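Local coordinates for protein deadlock (Drosophila melanogaster, PDB 5XYV) that is required for oogenesis and germline maintenance and binds Rhino directly through its N-terminal region as part of the Rhino-Deadlock-Cutoff complex, at residues I7-K12 against G39-W44. Residues are numbered along the deposited sequence; the frame is centred on the assembly and turned at random.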
loop_
_atom_site.group_PDB
_atom_site.type_symbol
_atom_site.label_atom_id
_atom_site.label_comp_id
_atom_site.label_asym_id
_atom_site.label_seq_id
_atom_site.Cartn_x
_atom_site.Cartn_y
_atom_site.Cartn_z
ATOM N N ILE C 7 -6.073 1.146 -21.277
ATOM C CA ILE C 7 -6.159 -0.302 -21.194
ATOM C C ILE C 7 -7.469 -0.876 -21.734
ATOM O O ILE C 7 -8.571 -0.623 -21.215
ATOM C CB ILE C 7 -5.971 -0.799 -19.771
ATOM C CG1 ILE C 7 -4.540 -0.511 -19.334
ATOM C CG2 ILE C 7 -6.234 -2.292 -19.695
ATOM C CD1 ILE C 7 -4.365 -0.564 -17.839
ATOM N N ARG C 8 -7.286 -1.665 -22.788
ATOM C CA ARG C 8 -8.293 -2.367 -23.572
ATOM C C ARG C 8 -9.156 -3.326 -22.755
ATOM O O ARG C 8 -8.662 -3.923 -21.810
ATOM C CB ARG C 8 -7.539 -3.164 -24.634
ATOM C CG ARG C 8 -8.076 -3.172 -25.994
ATOM C CD ARG C 8 -7.085 -3.938 -26.858
ATOM N NE ARG C 8 -5.783 -3.297 -26.762
ATOM C CZ ARG C 8 -4.628 -3.920 -26.600
ATOM N NH1 ARG C 8 -4.561 -5.242 -26.555
ATOM N NH2 ARG C 8 -3.529 -3.198 -26.497
ATOM N N MET C 9 -10.412 -3.529 -23.144
ATOM C CA MET C 9 -11.237 -4.529 -22.460
ATOM C C MET C 9 -10.630 -5.921 -22.599
ATOM O O MET C 9 -10.587 -6.674 -21.637
ATOM C CB MET C 9 -12.679 -4.509 -22.978
ATOM C CG MET C 9 -13.628 -5.525 -22.291
ATOM S SD MET C 9 -13.682 -5.429 -20.467
ATOM C CE MET C 9 -14.451 -3.828 -20.205
ATOM N N SER C 10 -10.129 -6.240 -23.788
ATOM C CA SER C 10 -9.570 -7.556 -24.062
ATOM C C SER C 10 -8.394 -7.845 -23.146
ATOM O O SER C 10 -8.163 -8.986 -22.760
ATOM C CB SER C 10 -9.159 -7.669 -25.538
ATOM O OG SER C 10 -8.076 -6.822 -25.845
ATOM N N GLN C 11 -7.653 -6.801 -22.800
ATOM C CA GLN C 11 -6.560 -6.919 -21.844
ATOM C C GLN C 11 -6.993 -7.211 -20.416
ATOM O O GLN C 11 -6.332 -7.989 -19.700
ATOM C CB GLN C 11 -5.715 -5.642 -21.867
ATOM C CG GLN C 11 -4.803 -5.570 -23.055
ATOM C CD GLN C 11 -4.047 -4.276 -23.098
ATOM O OE1 GLN C 11 -4.613 -3.212 -22.879
ATOM N NE2 GLN C 11 -2.746 -4.368 -23.274
ATOM N N LYS C 12 -8.060 -6.550 -19.975
ATOM C CA LYS C 12 -8.592 -6.831 -18.655
ATOM C C LYS C 12 -9.139 -8.266 -18.568
ATOM O O LYS C 12 -8.963 -8.952 -17.566
ATOM C CB LYS C 12 -9.673 -5.827 -18.297
ATOM C CG LYS C 12 -9.212 -4.389 -18.259
ATOM C CD LYS C 12 -10.417 -3.462 -18.399
ATOM C CE LYS C 12 -9.986 -2.020 -18.338
ATOM N NZ LYS C 12 -11.125 -1.102 -18.546
ATOM N N GLY C 39 -16.612 -6.176 -9.578
ATOM C CA GLY C 39 -15.727 -5.244 -8.913
ATOM C C GLY C 39 -14.368 -5.157 -9.602
ATOM O O GLY C 39 -13.680 -4.143 -9.516
ATOM N N PHE C 40 -13.974 -6.225 -10.286
ATOM C CA PHE C 40 -12.730 -6.200 -11.061
ATOM C C PHE C 40 -12.815 -5.203 -12.203
ATOM O O PHE C 40 -11.870 -4.489 -12.476
ATOM C CB PHE C 40 -12.426 -7.600 -11.588
ATOM C CG PHE C 40 -11.385 -7.636 -12.669
ATOM C CD1 PHE C 40 -10.030 -7.473 -12.363
ATOM C CD2 PHE C 40 -11.750 -7.864 -13.985
ATOM C CE1 PHE C 40 -9.060 -7.520 -13.374
ATOM C CE2 PHE C 40 -10.781 -7.946 -14.990
ATOM C CZ PHE C 40 -9.436 -7.758 -14.679
ATOM N N LEU C 41 -13.951 -5.155 -12.880
ATOM C CA LEU C 41 -14.111 -4.235 -13.997
ATOM C C LEU C 41 -14.242 -2.786 -13.535
ATOM O O LEU C 41 -13.673 -1.875 -14.142
ATOM C CB LEU C 41 -15.317 -4.623 -14.840
ATOM C CG LEU C 41 -15.133 -5.890 -15.669
ATOM C CD1 LEU C 41 -16.423 -6.194 -16.383
ATOM C CD2 LEU C 41 -13.982 -5.733 -16.654
ATOM N N GLU C 42 -14.969 -2.598 -12.439
ATOM C CA GLU C 42 -15.119 -1.297 -11.815
ATOM C C GLU C 42 -13.787 -0.749 -11.268
ATOM O O GLU C 42 -13.635 0.462 -11.139
ATOM C CB GLU C 42 -16.185 -1.369 -10.695
ATOM C CG GLU C 42 -17.604 -1.640 -11.213
ATOM C CD GLU C 42 -18.626 -1.960 -10.122
ATOM O OE1 GLU C 42 -18.243 -2.057 -8.936
ATOM O OE2 GLU C 42 -19.810 -2.172 -10.467
ATOM N N SER C 43 -12.832 -1.630 -10.955
ATOM C CA SER C 43 -11.585 -1.212 -10.309
ATOM C C SER C 43 -10.652 -0.469 -11.259
ATOM O O SER C 43 -9.823 0.336 -10.833
ATOM C CB SER C 43 -10.843 -2.413 -9.712
ATOM O OG SER C 43 -10.071 -3.069 -10.703
ATOM N N TRP C 44 -10.775 -0.746 -12.547
ATOM C CA TRP C 44 -9.983 -0.037 -13.543
ATOM C C TRP C 44 -10.483 1.368 -13.800
ATOM O O TRP C 44 -9.697 2.249 -14.137
ATOM C CB TRP C 44 -9.962 -0.790 -14.874
ATOM C CG TRP C 44 -9.426 -2.160 -14.772
ATOM C CD1 TRP C 44 -10.119 -3.302 -14.482
ATOM C CD2 TRP C 44 -8.064 -2.546 -14.947
ATOM N NE1 TRP C 44 -9.260 -4.373 -14.466
ATOM C CE2 TRP C 44 -7.987 -3.934 -14.754
ATOM C CE3 TRP C 44 -6.890 -1.841 -15.253
ATOM C CZ2 TRP C 44 -6.790 -4.647 -14.863
ATOM C CZ3 TRP C 44 -5.712 -2.542 -15.350
ATOM C CH2 TRP C 44 -5.669 -3.934 -15.165
HETATM O O HOH W 1 -13.329 -1.810 -16.611
#
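Lys-12 lies with its aliphatic chain flattened over one face of the Trp-44 indole, the two side chains running antiparallel. Its CG sits almost squarely above the five-membered ring, 3.8 Å from the centroid and 11° off the normal, a CH-pi contact. With chi1 at -61°, CG stands anti to the carbonyl carbon, and the extended chain beyond it takes CE to 3.6 Å from Trp-44 CG. NZ thus passes beyond the ring, near Trp-44 CB, and gives a hydrogen bond of 3.0 Å to a water oxygen; that water also lies beside Leu-41 O, but so close that the bridge is doubtful. At the other end of the residue, the backbone O of Lys-12 meets the edge of Phe-40 near the ring plane, 3.2 Å from CZ and hardly farther from CE2. The indole turns its NE1 edge to one face of Phe-40, toward the rim, with Phe-40 CE1 at the indole edge. Ile-7, in the loop leading into helix 9-23, brings CD1 to 3.5 Å from Trp-44 CZ3, the side chains crossing at about a right angle. The bent chain of Met-9 brings SD to within 3.8 Å of Leu-41 CD2. His-19 and Phe-30 of the Rhino chain also meet the Trp-44 ring, and Ile-7 packs on Ile-39 of that chain. An alanine in place of Trp-44 would probably open a gap beside the Lys-12 chain and Ile-7 CD1 and leave His-19 and Phe-30 of the Rhino chain without the indole. Chemically, then, helix 9-23 with its lead-in joins helix 30-45 through apolar and CH-pi contacts, the ammonium end, presumably charged, being carried past the indole to a bound water, and the same indole serves both the intramolecular packing and the interface with Rhino.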